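Local coordinates for protein acyl-CoA thioester hydrolase HI0827 (Haemophilus influenzae Rd KW20, PDB 3BJK) that probably hydrolyses a broad range of acyl-coenzyme A thioesters, acting as a hot dog-fold hexamer assembled as a trimer of dimers, at residues L16-A22 / G75-Y81; L49-A54 / S91-K95; Q83-V87 / A144-I148. The protein carries 1 engineered substitution. One frame throughout, in Å; residues are numbered along the deposited sequence.

Interaction 1 (L16-A22 / G75-Y81); sequences LLLRTLA and GDVVCCY. With EDO (1,2-ethanediol), chain B.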
ATOM      1  N   LEU C  16     -10.940 -16.844  17.669  1.00 29.59           N
ATOM      2  CA  LEU C  16     -10.549 -15.565  17.123  1.00 29.95           C
ATOM      3  C   LEU C  16      -9.362 -15.840  16.204  1.00 29.15           C
ATOM      4  O   LEU C  16      -8.368 -16.418  16.613  1.00 28.59           O
ATOM      5  CB  LEU C  16     -10.189 -14.559  18.189  1.00 29.68           C
ATOM      6  CG  LEU C  16      -9.716 -13.177  17.677  1.00 29.80           C
ATOM      7  CD1 LEU C  16     -10.860 -12.383  17.144  1.00 31.95           C
ATOM      8  CD2 LEU C  16      -9.141 -12.458  18.832  1.00 33.04           C
ATOM      9  N   LEU C  17      -9.530 -15.457  14.962  1.00 28.60           N
ATOM     10  CA  LEU C  17      -8.516 -15.617  13.944  1.00 29.55           C
ATOM     11  C   LEU C  17      -7.614 -14.381  13.794  1.00 30.17           C
ATOM     12  O   LEU C  17      -6.377 -14.486  13.719  1.00 29.54           O
ATOM     13  CB  LEU C  17      -9.170 -15.881  12.613  1.00 29.83           C
ATOM     14  CG  LEU C  17     -10.199 -17.011  12.575  1.00 30.23           C
ATOM     15  CD1 LEU C  17     -10.938 -16.976  11.283  1.00 32.18           C
ATOM     16  CD2 LEU C  17      -9.506 -18.360  12.808  1.00 31.03           C
ATOM     17  N   LEU C  18      -8.266 -13.216  13.734  1.00 29.92           N
ATOM     18  CA  LEU C  18      -7.617 -11.978  13.404  1.00 31.53           C
ATOM     19  C   LEU C  18      -8.338 -10.860  14.072  1.00 31.08           C
ATOM     20  O   LEU C  18      -9.542 -10.935  14.248  1.00 30.96           O
ATOM     21  CB  LEU C  18      -7.692 -11.640  11.930  1.00 32.83           C
ATOM     22  CG  LEU C  18      -6.936 -12.388  10.844  1.00 35.66           C
ATOM     23  CD1 LEU C  18      -7.247 -11.664   9.529  1.00 39.24           C
ATOM     24  CD2 LEU C  18      -5.473 -12.400  11.112  1.00 38.13           C
ATOM     25  N   ARG C  19      -7.586  -9.819  14.407  1.00 31.05           N
ATOM     26  CA  ARG C  19      -8.121  -8.609  15.014  1.00 29.76           C
ATOM     27  C   ARG C  19      -7.290  -7.405  14.564  1.00 30.24           C
ATOM     28  O   ARG C  19      -6.058  -7.383  14.727  1.00 29.83           O
ATOM     29  CB  ARG C  19      -8.106  -8.673  16.532  1.00 29.89           C
ATOM     30  CG  ARG C  19      -8.935  -7.572  17.198  1.00 26.84           C
ATOM     31  CD  ARG C  19      -9.200  -7.943  18.644  1.00 29.80           C
ATOM     32  NE  ARG C  19     -10.163  -7.116  19.374  1.00 29.69           N
ATOM     33  CZ  ARG C  19      -9.898  -6.177  20.272  1.00 28.68           C
ATOM     34  NH1 ARG C  19      -8.664  -5.795  20.563  1.00 31.89           N
ATOM     35  NH2 ARG C  19     -10.907  -5.567  20.879  1.00 31.03           N
ATOM     36  N   THR C  20      -7.982  -6.382  14.088  1.00 29.64           N
ATOM     37  CA  THR C  20      -7.326  -5.214  13.528  1.00 30.72           C
ATOM     38  C   THR C  20      -8.224  -3.949  13.589  1.00 31.39           C
ATOM     39  O   THR C  20      -9.347  -4.013  14.017  1.00 31.29           O
ATOM     40  CB  THR C  20      -6.734  -5.467  12.121  1.00 30.91           C
ATOM     41  OG1 THR C  20      -5.785  -4.454  11.841  1.00 32.41           O
ATOM     42  CG2 THR C  20      -7.736  -5.481  11.019  1.00 30.87           C
ATOM     43  N   LEU C  21      -7.689  -2.811  13.175  1.00 31.25           N
ATOM     44  CA  LEU C  21      -8.449  -1.571  13.117  1.00 31.08           C
ATOM     45  C   LEU C  21      -8.715  -1.222  11.646  1.00 31.35           C
ATOM     46  O   LEU C  21      -7.805  -1.261  10.813  1.00 31.42           O
ATOM     47  CB  LEU C  21      -7.671  -0.449  13.782  1.00 31.70           C
ATOM     48  CG  LEU C  21      -8.553   0.786  14.053  1.00 32.42           C
ATOM     49  CD1 LEU C  21      -9.383   0.568  15.289  1.00 34.93           C
ATOM     50  CD2 LEU C  21      -7.740   2.039  14.183  1.00 36.88           C
ATOM     51  N   ALA C  22      -9.949  -0.837  11.337  1.00 31.66           N
ATOM     52  CA  ALA C  22     -10.284  -0.367  10.002  1.00 30.75           C
ATOM     53  C   ALA C  22      -9.701   1.054   9.790  1.00 29.28           C
ATOM     54  O   ALA C  22      -9.917   1.983  10.588  1.00 29.74           O
ATOM     55  CB  ALA C  22     -11.757  -0.412   9.768  1.00 30.54           C
ATOM     56  N   GLY C  75     -12.156   3.217  11.757  1.00 27.74           N
ATOM     57  CA  GLY C  75     -12.043   3.326  13.205  1.00 27.85           C
ATOM     58  C   GLY C  75     -12.719   2.190  13.982  1.00 27.42           C
ATOM     59  O   GLY C  75     -12.496   2.102  15.189  1.00 27.86           O
ATOM     60  N   ASP C  76     -13.532   1.351  13.312  1.00 27.51           N
ATOM     61  CA  ASP C  76     -14.134   0.143  13.914  1.00 28.75           C
ATOM     62  C   ASP C  76     -12.989  -0.851  14.207  1.00 28.02           C
ATOM     63  O   ASP C  76     -12.060  -0.960  13.443  1.00 27.41           O
ATOM     64  CB  ASP C  76     -15.082  -0.589  12.911  1.00 29.51           C
ATOM     65  CG  ASP C  76     -16.452   0.067  12.758  1.00 31.80           C
ATOM     66  OD1 ASP C  76     -16.777   1.049  13.459  1.00 27.67           O
ATOM     67  OD2 ASP C  76     -17.198  -0.419  11.870  1.00 32.89           O
ATOM     68  N   VAL C  77     -13.094  -1.578  15.308  1.00 29.51           N
ATOM     69  CA  VAL C  77     -12.244  -2.733  15.564  1.00 28.80           C
ATOM     70  C   VAL C  77     -12.886  -3.874  14.802  1.00 30.24           C
ATOM     71  O   VAL C  77     -14.101  -4.049  14.888  1.00 29.82           O
ATOM     72  CB  VAL C  77     -12.159  -3.046  17.041  1.00 28.46           C
ATOM     73  CG1 VAL C  77     -11.414  -4.359  17.271  1.00 27.16           C
ATOM     74  CG2 VAL C  77     -11.519  -1.901  17.794  1.00 28.77           C
ATOM     75  N   VAL C  78     -12.082  -4.611  14.029  1.00 29.68           N
ATOM     76  CA  VAL C  78     -12.565  -5.678  13.171  1.00 30.91           C
ATOM     77  C   VAL C  78     -11.922  -7.020  13.580  1.00 31.07           C
ATOM     78  O   VAL C  78     -10.684  -7.140  13.577  1.00 31.76           O
ATOM     79  CB  VAL C  78     -12.304  -5.368  11.690  1.00 30.48           C
ATOM     80  CG1 VAL C  78     -12.819  -6.512  10.752  1.00 32.80           C
ATOM     81  CG2 VAL C  78     -12.940  -4.011  11.309  1.00 32.45           C
ATOM     82  N   CYS C  79     -12.772  -7.982  13.969  1.00 31.84           N
ATOM     83  CA  CYS C  79     -12.377  -9.359  14.360  1.00 32.22           C
ATOM     84  C   CYS C  79     -12.903 -10.371  13.377  1.00 32.43           C
ATOM     85  O   CYS C  79     -14.057 -10.231  12.936  1.00 32.93           O
ATOM     86  CB  CYS C  79     -12.986  -9.740  15.699  1.00 32.12           C
ATOM     87  SG  CYS C  79     -12.499  -8.688  17.025  1.00 35.87           S
ATOM     88  N   CYS C  80     -12.117 -11.432  13.126  1.00 32.42           N
ATOM     89  CA  CYS C  80     -12.535 -12.571  12.277  1.00 31.89           C
ATOM     90  C   CYS C  80     -12.507 -13.825  13.134  1.00 31.05           C
ATOM     91  O   CYS C  80     -11.519 -14.078  13.793  1.00 31.42           O
ATOM     92  CB  CYS C  80     -11.630 -12.756  11.070  1.00 31.69           C
ATOM     93  SG  CYS C  80     -11.739 -11.427   9.834  1.00 33.01           S
ATOM     94  N   TYR C  81     -13.634 -14.526  13.187  1.00 30.39           N
ATOM     95  CA  TYR C  81     -13.762 -15.773  13.928  1.00 29.98           C
ATOM     96  C   TYR C  81     -13.981 -16.925  12.974  1.00 29.75           C
ATOM     97  O   TYR C  81     -14.663 -16.794  11.938  1.00 28.97           O
ATOM     98  CB  TYR C  81     -14.910 -15.720  14.909  1.00 30.09           C
ATOM     99  CG  TYR C  81     -14.757 -14.739  16.012  1.00 30.53           C
ATOM    100  CD1 TYR C  81     -15.169 -13.413  15.845  1.00 31.15           C
ATOM    101  CD2 TYR C  81     -14.208 -15.119  17.245  1.00 29.58           C
ATOM    102  CE1 TYR C  81     -15.038 -12.509  16.846  1.00 29.95           C
ATOM    103  CE2 TYR C  81     -14.060 -14.205  18.249  1.00 30.63           C
ATOM    104  CZ  TYR C  81     -14.485 -12.893  18.048  1.00 31.57           C
ATOM    105  OH  TYR C  81     -14.402 -11.979  19.086  1.00 33.07           O
TER
HETATM  106  C1  EDO B 155      -8.269  -5.797  24.082  1.00 47.16           C
HETATM  107  O1  EDO B 155      -8.479  -4.646  23.241  1.00 45.63           O
HETATM  108  C2  EDO B 155      -9.526  -6.680  24.241  1.00 47.88           C
HETATM  109  O2  EDO B 155     -10.730  -5.919  24.486  1.00 48.18           O
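Two antiparallel strands of the hot dog sheet meet here, Leu16-Leu21 running against Val77-Tyr81, and a classic beta bulge interrupts their ladder where Leu17 and Leu18 both face Cys80. The carbonyl of Cys80 takes a short hydrogen bond from Leu17 N (N to O 2.7 Å) and a weak one from Leu18 N. Beyond the bulge the ladder is regular: Leu18-Cys80 and Thr20-Val78 are hydrogen-bonded pairs. Past the last strand pair, two further backbone bonds continue into the loops, Ala22 N to Asp76 O and Gly75 N to Ala22 O (2.8 Å). Gly75 has a positive phi of 91°, at which a CB would press on the preceding carbonyl oxygen, so a residue without a side chain suits this loop position.

One face of the sheet carries Leu16, Arg19, Val77, Cys79 and Tyr81. With CG trans to its backbone N (chi1 178°), Leu16 sends CD1 over the Tyr81 ring in a CH-pi contact, 4.0 Å from the ring centroid, while Leu16 CD1 also touches Cys79 CB at 3.7 Å. On the other face Leu18 and Thr20 meet helix 35-54. Strand 15-21 borders the second subunit: the extended Arg19 side chain reaches Glu52 of that subunit in a salt bridge through NH2, and its NH1 donates to Leu17 O there. Val77 CG1 lies over one guanidinium face near its rim, 3.7 Å from Arg19 NE, while Cys79 SG sits at the edge in the plane. Arg19 NH1 also donates to O1 of an ethanediol, probably from the crystallisation liquor, at 2.9 Å.

Interaction 2 (L49-A54 / S91-K95); sequences LAKEIA and SIKIK. With EDO (1,2-ethanediol), chain S.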
ATOM      1  N   LEU C  49      -6.017 -20.597  10.594  1.00 28.85           N
ATOM      2  CA  LEU C  49      -6.658 -21.731  11.241  1.00 29.34           C
ATOM      3  C   LEU C  49      -6.441 -23.043  10.413  1.00 28.86           C
ATOM      4  O   LEU C  49      -6.092 -24.093  10.960  1.00 28.29           O
ATOM      5  CB  LEU C  49      -8.127 -21.455  11.444  1.00 30.08           C
ATOM      6  CG  LEU C  49      -8.841 -22.180  12.632  1.00 32.11           C
ATOM      7  CD1 LEU C  49     -10.230 -22.544  12.275  1.00 32.16           C
ATOM      8  CD2 LEU C  49      -8.110 -23.356  13.289  1.00 31.86           C
ATOM      9  N   ALA C  50      -6.585 -22.943   9.096  1.00 28.45           N
ATOM     10  CA  ALA C  50      -6.225 -24.067   8.226  1.00 28.76           C
ATOM     11  C   ALA C  50      -4.769 -24.478   8.383  1.00 28.69           C
ATOM     12  O   ALA C  50      -4.500 -25.666   8.484  1.00 27.50           O
ATOM     13  CB  ALA C  50      -6.520 -23.775   6.783  1.00 28.37           C
ATOM     14  N   LYS C  51      -3.821 -23.543   8.388  1.00 27.80           N
ATOM     15  CA  LYS C  51      -2.440 -23.951   8.537  1.00 28.79           C
ATOM     16  C   LYS C  51      -2.198 -24.606   9.898  1.00 27.73           C
ATOM     17  O   LYS C  51      -1.377 -25.486  10.011  1.00 26.39           O
ATOM     18  CB  LYS C  51      -1.492 -22.752   8.377  1.00 29.76           C
ATOM     19  CG  LYS C  51      -1.518 -22.176   7.001  1.00 29.54           C
ATOM     20  CD  LYS C  51      -0.827 -20.902   6.963  1.00 35.04           C
ATOM     21  CE  LYS C  51      -1.135 -20.089   5.745  1.00 37.52           C
ATOM     22  NZ  LYS C  51      -0.859 -18.688   6.120  1.00 38.22           N
ATOM     23  N   GLU C  52      -2.890 -24.106  10.934  1.00 27.55           N
ATOM     24  CA  GLU C  52      -2.756 -24.659  12.269  1.00 27.80           C
ATOM     25  C   GLU C  52      -3.154 -26.175  12.257  1.00 27.88           C
ATOM     26  O   GLU C  52      -2.420 -27.036  12.717  1.00 28.23           O
ATOM     27  CB  GLU C  52      -3.568 -23.848  13.281  1.00 26.90           C
ATOM     28  CG  GLU C  52      -2.870 -22.568  13.767  1.00 28.37           C
ATOM     29  CD  GLU C  52      -3.806 -21.620  14.530  1.00 28.89           C
ATOM     30  OE1 GLU C  52      -5.059 -21.686  14.361  1.00 31.73           O
ATOM     31  OE2 GLU C  52      -3.268 -20.796  15.288  1.00 30.07           O
ATOM     32  N   ILE C  53      -4.295 -26.455  11.663  1.00 28.38           N
ATOM     33  CA  ILE C  53      -4.876 -27.786  11.561  1.00 27.70           C
ATOM     34  C   ILE C  53      -4.043 -28.681  10.637  1.00 28.42           C
ATOM     35  O   ILE C  53      -3.803 -29.840  10.950  1.00 27.54           O
ATOM     36  CB  ILE C  53      -6.364 -27.674  11.060  1.00 27.93           C
ATOM     37  CG1 ILE C  53      -7.214 -27.004  12.149  1.00 27.06           C
ATOM     38  CG2 ILE C  53      -6.974 -29.058  10.604  1.00 28.49           C
ATOM     39  CD1 ILE C  53      -8.590 -26.738  11.703  1.00 29.03           C
ATOM     40  N   ALA C  54      -3.619 -28.121   9.513  1.00 29.58           N
ATOM     41  CA  ALA C  54      -2.867 -28.851   8.490  1.00 29.83           C
ATOM     42  C   ALA C  54      -1.416 -29.081   8.864  1.00 30.18           C
ATOM     43  O   ALA C  54      -0.744 -29.899   8.220  1.00 30.11           O
ATOM     44  CB  ALA C  54      -2.940 -28.081   7.141  1.00 30.37           C
ATOM     45  N   SER C  91      -8.316 -31.512   2.634  1.00 30.03           N
ATOM     46  CA  SER C  91      -9.120 -30.247   2.634  1.00 29.22           C
ATOM     47  C   SER C  91      -9.585 -29.833   4.054  1.00 28.82           C
ATOM     48  O   SER C  91      -9.757 -30.671   4.962  1.00 29.32           O
ATOM     49  CB  SER C  91     -10.334 -30.380   1.728  1.00 28.62           C
ATOM     50  OG  SER C  91     -11.158 -31.415   2.207  1.00 32.95           O
ATOM     51  N   ILE C  92      -9.783 -28.537   4.244  1.00 30.53           N
ATOM     52  CA  ILE C  92     -10.269 -28.001   5.482  1.00 30.05           C
ATOM     53  C   ILE C  92     -11.318 -26.947   5.142  1.00 29.70           C
ATOM     54  O   ILE C  92     -11.025 -25.995   4.428  1.00 29.67           O
ATOM     55  CB  ILE C  92      -9.123 -27.311   6.247  1.00 31.29           C
ATOM     56  CG1 ILE C  92      -8.012 -28.311   6.495  1.00 30.79           C
ATOM     57  CG2 ILE C  92      -9.594 -26.768   7.568  1.00 31.76           C
ATOM     58  CD1 ILE C  92      -6.721 -27.722   6.647  1.00 33.15           C
ATOM     59  N   LYS C  93     -12.515 -27.099   5.683  1.00 28.38           N
ATOM     60  CA  LYS C  93     -13.631 -26.179   5.373  1.00 28.42           C
ATOM     61  C   LYS C  93     -13.844 -25.338   6.646  1.00 27.62           C
ATOM     62  O   LYS C  93     -13.954 -25.899   7.740  1.00 27.00           O
ATOM     63  CB  LYS C  93     -14.841 -27.039   4.994  1.00 28.49           C
ATOM     64  CG  LYS C  93     -16.149 -26.334   4.619  1.00 29.38           C
ATOM     65  CD  LYS C  93     -17.203 -27.363   4.206  1.00 28.40           C
ATOM     66  CE  LYS C  93     -18.469 -26.671   3.737  1.00 30.77           C
ATOM     67  NZ  LYS C  93     -19.621 -27.582   3.542  1.00 30.70           N
ATOM     68  N   ILE C  94     -13.861 -24.009   6.517  1.00 28.82           N
ATOM     69  CA  ILE C  94     -13.886 -23.139   7.666  1.00 28.94           C
ATOM     70  C   ILE C  94     -14.966 -22.085   7.406  1.00 30.23           C
ATOM     71  O   ILE C  94     -14.956 -21.454   6.360  1.00 30.07           O
ATOM     72  CB  ILE C  94     -12.517 -22.457   7.963  1.00 30.09           C
ATOM     73  CG1 ILE C  94     -11.509 -23.493   8.431  1.00 30.42           C
ATOM     74  CG2 ILE C  94     -12.707 -21.346   9.031  1.00 30.38           C
ATOM     75  CD1 ILE C  94     -10.162 -23.095   8.454  1.00 30.08           C
ATOM     76  N   LYS C  95     -15.904 -21.936   8.334  1.00 30.71           N
ATOM     77  CA  LYS C  95     -16.803 -20.756   8.323  1.00 31.61           C
ATOM     78  C   LYS C  95     -16.150 -19.576   9.071  1.00 31.97           C
ATOM     79  O   LYS C  95     -15.713 -19.716  10.235  1.00 32.02           O
ATOM     80  CB  LYS C  95     -18.146 -21.101   8.919  1.00 32.63           C
ATOM     81  CG  LYS C  95     -19.239 -19.985   8.714  1.00 35.62           C
ATOM     82  CD  LYS C  95     -20.453 -20.336   9.497  1.00 40.66           C
ATOM     83  CE  LYS C  95     -21.627 -19.378   9.213  1.00 43.24           C
ATOM     84  NZ  LYS C  95     -21.179 -18.143   8.620  1.00 46.44           N
TER
HETATM   85  C1  EDO S 155      -6.338 -19.442  17.234  1.00 37.13           C
HETATM   86  O1  EDO S 155      -5.397 -20.542  17.234  1.00 36.57           O
HETATM   87  C2  EDO S 155      -7.209 -19.456  15.973  1.00 37.70           C
HETATM   88  O2  EDO S 155      -6.494 -19.233  14.757  1.00 35.47           O
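Ile92, the first residue of the strand to touch the helix, drives its CD1 into the last turn of helix 35-54. Ile92 CD1 lies 3.5 Å from Ala50 O and 3.8 Å from Ala54 CB, and Ile53 CG2 brushes it where the two isoleucine side chains lie alongside, pointing opposite ways. Small alanines suit this helix face because they let the strand's long branches come close to the helix backbone. Past Lys93, whose side chain leaves on the other side of the sheet, Ile94 repeats the pattern one turn earlier. Its CG1 stands opposite the carbonyl carbon (chi1 -68°), which carries Ile94 CD1 to within 3.6 Å of Ala50 N and 3.9 Å of Leu49 CD1. This is the sheet-wrapped helix of the hot dog fold: residues 49-54 run at 142° to residues 91-95, nearer antiparallel than parallel, and every side chain that meets across the gap is apolar. Phe121 of strand 111-123 packs on both Ala50 and Ile94. On a different side of the helix, Glu52 faces the second subunit, where Lys101 and Arg19 of that subunit both pair with OE2. An ethanediol also bonds both carboxylate oxygens, its O2 reaching Glu52 OE1 at 2.9 Å.

Interaction 3 (Q83-V87 / A144-I148); sequences QCLKV and ALALI. With EDO (1,2-ethanediol), chain T.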
ATOM      1  N   GLN C  83     -14.742 -21.207  12.489  1.00 30.01           N
ATOM      2  CA  GLN C  83     -15.227 -22.480  12.931  1.00 31.41           C
ATOM      3  C   GLN C  83     -14.949 -23.513  11.819  1.00 30.65           C
ATOM      4  O   GLN C  83     -15.516 -23.433  10.731  1.00 28.75           O
ATOM      5  CB  GLN C  83     -16.721 -22.377  13.233  1.00 31.79           C
ATOM      6  CG  GLN C  83     -17.319 -23.642  13.698  1.00 37.25           C
ATOM      7  CD  GLN C  83     -18.798 -23.502  13.949  1.00 43.75           C
ATOM      8  OE1 GLN C  83     -19.371 -22.405  13.824  1.00 49.00           O
ATOM      9  NE2 GLN C  83     -19.443 -24.623  14.280  1.00 46.96           N
ATOM     10  N   CYS C  84     -14.098 -24.503  12.126  1.00 30.83           N
ATOM     11  CA  CYS C  84     -13.837 -25.559  11.172  1.00 30.72           C
ATOM     12  C   CYS C  84     -15.067 -26.486  11.141  1.00 30.14           C
ATOM     13  O   CYS C  84     -15.496 -26.979  12.178  1.00 31.40           O
ATOM     14  CB  CYS C  84     -12.546 -26.296  11.512  1.00 30.30           C
ATOM     15  SG  CYS C  84     -12.281 -27.740  10.499  1.00 32.52           S
ATOM     16  N   LEU C  85     -15.601 -26.690   9.934  1.00 30.28           N
ATOM     17  CA  LEU C  85     -16.805 -27.453   9.651  1.00 29.50           C
ATOM     18  C   LEU C  85     -16.528 -28.909   9.257  1.00 29.47           C
ATOM     19  O   LEU C  85     -17.349 -29.802   9.495  1.00 29.13           O
ATOM     20  CB  LEU C  85     -17.581 -26.764   8.513  1.00 30.34           C
ATOM     21  CG  LEU C  85     -18.154 -25.344   8.754  1.00 30.77           C
ATOM     22  CD1 LEU C  85     -19.051 -24.860   7.596  1.00 30.23           C
ATOM     23  CD2 LEU C  85     -18.939 -25.334  10.058  1.00 30.62           C
ATOM     24  N   LYS C  86     -15.364 -29.141   8.661  1.00 28.84           N
ATOM     25  CA  LYS C  86     -15.038 -30.392   8.009  1.00 29.93           C
ATOM     26  C   LYS C  86     -13.565 -30.456   7.642  1.00 29.21           C
ATOM     27  O   LYS C  86     -12.977 -29.477   7.193  1.00 30.28           O
ATOM     28  CB  LYS C  86     -15.898 -30.568   6.749  1.00 29.70           C
ATOM     29  CG  LYS C  86     -15.903 -31.938   6.207  1.00 31.45           C
ATOM     30  CD  LYS C  86     -16.629 -32.013   4.893  1.00 34.30           C
ATOM     31  CE  LYS C  86     -16.289 -33.303   4.210  1.00 35.73           C
ATOM     32  NZ  LYS C  86     -16.885 -34.458   4.924  1.00 40.99           N
ATOM     33  N   VAL C  87     -12.967 -31.617   7.856  1.00 29.37           N
ATOM     34  CA  VAL C  87     -11.566 -31.843   7.523  1.00 29.47           C
ATOM     35  C   VAL C  87     -11.502 -33.114   6.669  1.00 30.04           C
ATOM     36  O   VAL C  87     -11.980 -34.137   7.086  1.00 28.97           O
ATOM     37  CB  VAL C  87     -10.688 -32.067   8.785  1.00 29.88           C
ATOM     38  CG1 VAL C  87      -9.195 -32.245   8.383  1.00 29.96           C
ATOM     39  CG2 VAL C  87     -10.866 -30.926   9.777  1.00 30.72           C
ATOM     40  N   ALA C 144     -10.438 -29.358  16.573  1.00 35.74           N
ATOM     41  CA  ALA C 144     -11.432 -29.178  15.502  1.00 35.24           C
ATOM     42  C   ALA C 144     -12.386 -30.363  15.356  1.00 34.44           C
ATOM     43  O   ALA C 144     -13.596 -30.172  15.240  1.00 33.74           O
ATOM     44  CB  ALA C 144     -10.734 -28.926  14.163  1.00 35.15           C
ATOM     45  N   LEU C 145     -11.841 -31.573  15.298  1.00 34.51           N
ATOM     46  CA  LEU C 145     -12.667 -32.763  15.115  1.00 34.61           C
ATOM     47  C   LEU C 145     -13.630 -32.905  16.295  1.00 35.04           C
ATOM     48  O   LEU C 145     -14.767 -33.324  16.124  1.00 34.55           O
ATOM     49  CB  LEU C 145     -11.815 -34.036  14.962  1.00 34.60           C
ATOM     50  CG  LEU C 145     -10.959 -34.272  13.703  1.00 33.79           C
ATOM     51  CD1 LEU C 145     -10.265 -35.634  13.754  1.00 35.70           C
ATOM     52  CD2 LEU C 145     -11.792 -34.183  12.449  1.00 33.75           C
ATOM     53  N   ALA C 146     -13.168 -32.525  17.482  1.00 35.46           N
ATOM     54  CA  ALA C 146     -13.979 -32.601  18.679  1.00 36.10           C
ATOM     55  C   ALA C 146     -15.169 -31.656  18.588  1.00 36.60           C
ATOM     56  O   ALA C 146     -16.287 -32.044  18.873  1.00 36.60           O
ATOM     57  CB  ALA C 146     -13.137 -32.300  19.905  1.00 35.97           C
ATOM     58  N   LEU C 147     -14.933 -30.419  18.194  1.00 37.43           N
ATOM     59  CA  LEU C 147     -16.037 -29.476  18.015  1.00 38.70           C
ATOM     60  C   LEU C 147     -16.965 -29.881  16.863  1.00 39.07           C
ATOM     61  O   LEU C 147     -18.150 -29.624  16.917  1.00 39.31           O
ATOM     62  CB  LEU C 147     -15.523 -28.046  17.807  1.00 38.66           C
ATOM     63  CG  LEU C 147     -14.634 -27.465  18.934  1.00 40.53           C
ATOM     64  CD1 LEU C 147     -13.830 -26.273  18.441  1.00 40.86           C
ATOM     65  CD2 LEU C 147     -15.411 -27.072  20.196  1.00 40.87           C
ATOM     66  N   ILE C 148     -16.428 -30.503  15.817  1.00 39.87           N
ATOM     67  CA  ILE C 148     -17.271 -30.980  14.722  1.00 40.33           C
ATOM     68  C   ILE C 148     -18.180 -32.096  15.243  1.00 42.08           C
ATOM     69  O   ILE C 148     -19.386 -32.083  14.992  1.00 42.34           O
ATOM     70  CB  ILE C 148     -16.437 -31.440  13.500  1.00 39.74           C
ATOM     71  CG1 ILE C 148     -15.839 -30.218  12.787  1.00 37.12           C
ATOM     72  CG2 ILE C 148     -17.293 -32.234  12.503  1.00 39.25           C
ATOM     73  CD1 ILE C 148     -14.632 -30.534  11.923  1.00 33.70           C
TER
HETATM   74  C1  EDO T 156     -12.334 -24.208  15.786  1.00 41.38           C
HETATM   75  O1  EDO T 156     -13.272 -24.776  14.858  1.00 33.57           O
HETATM   76  C2  EDO T 156     -10.942 -24.826  15.586  1.00 42.74           C
HETATM   77  O2  EDO T 156     -10.659 -26.006  16.381  1.00 43.77           O
HETATM   78  O   HOH W   1     -14.106 -27.338  14.571  1.00 34.39           O
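Cys84 and Ala144 share a water that joins strand to helix where no direct hydrogen bond does. It donates to Cys84 O at 2.8 Å and to Ala144 O at 3.0 Å, and it also bonds to O1 of an ethanediol, probably from the crystallisation liquor. That same O1 accepts from Cys84 N at 2.9 Å, so both backbone polar groups of Cys84 are engaged on the helix side. Ile148, one turn on from Ala144, lies along the strand backbone with its CG1 against Cys84 O (3.3 Å); its apolar contact is Ile148 CD1 to Cys84 SG, at 3.9 Å. Here the C-terminal helix 139-148 lies across the outer end of strand 77-87 in the hot dog sheet, residues 144-148 almost at right angles (91°) to residues 83-87. With SG trans to its backbone N (chi1 173°), Cys84 directs its sulfur at Ala144 CB and Ile148 CD1; its small, weakly polar thiol suits a site where Ile53 of helix 35-54 also packs. The side chains of Leu85 and Lys86 set off away from the helix, and both residues bond through the backbone to Lys93, a pattern consistent with a classic bulge. Val87 then turns back toward the helix, its CG2 4.3 Å from Leu145 CD2.

In the fold
Strand 77-87 runs through the set: its first part pairs with strand 15-21 in interaction 1, and its end meets helix 139-148 in interaction 3, their centres about 22 Å apart on opposite sides of the chain's centre. Centre to centre, interaction 2 lies about 9 Å from interaction 3 and about 19 Å from interaction 1. Probable backbone hydrogen bonds between neighbouring strands join 2 to 3, while Leu17 packing on Leu49 links 2 to 1. Along the chain, the segments of interaction 2 alternate with those of both others, whereas 1 closes before 3 opens. The hot dog sheet packs helix 35-54 on one face; interactions 1 and 2 border the second subunit, whereas no other chain touches interaction 3.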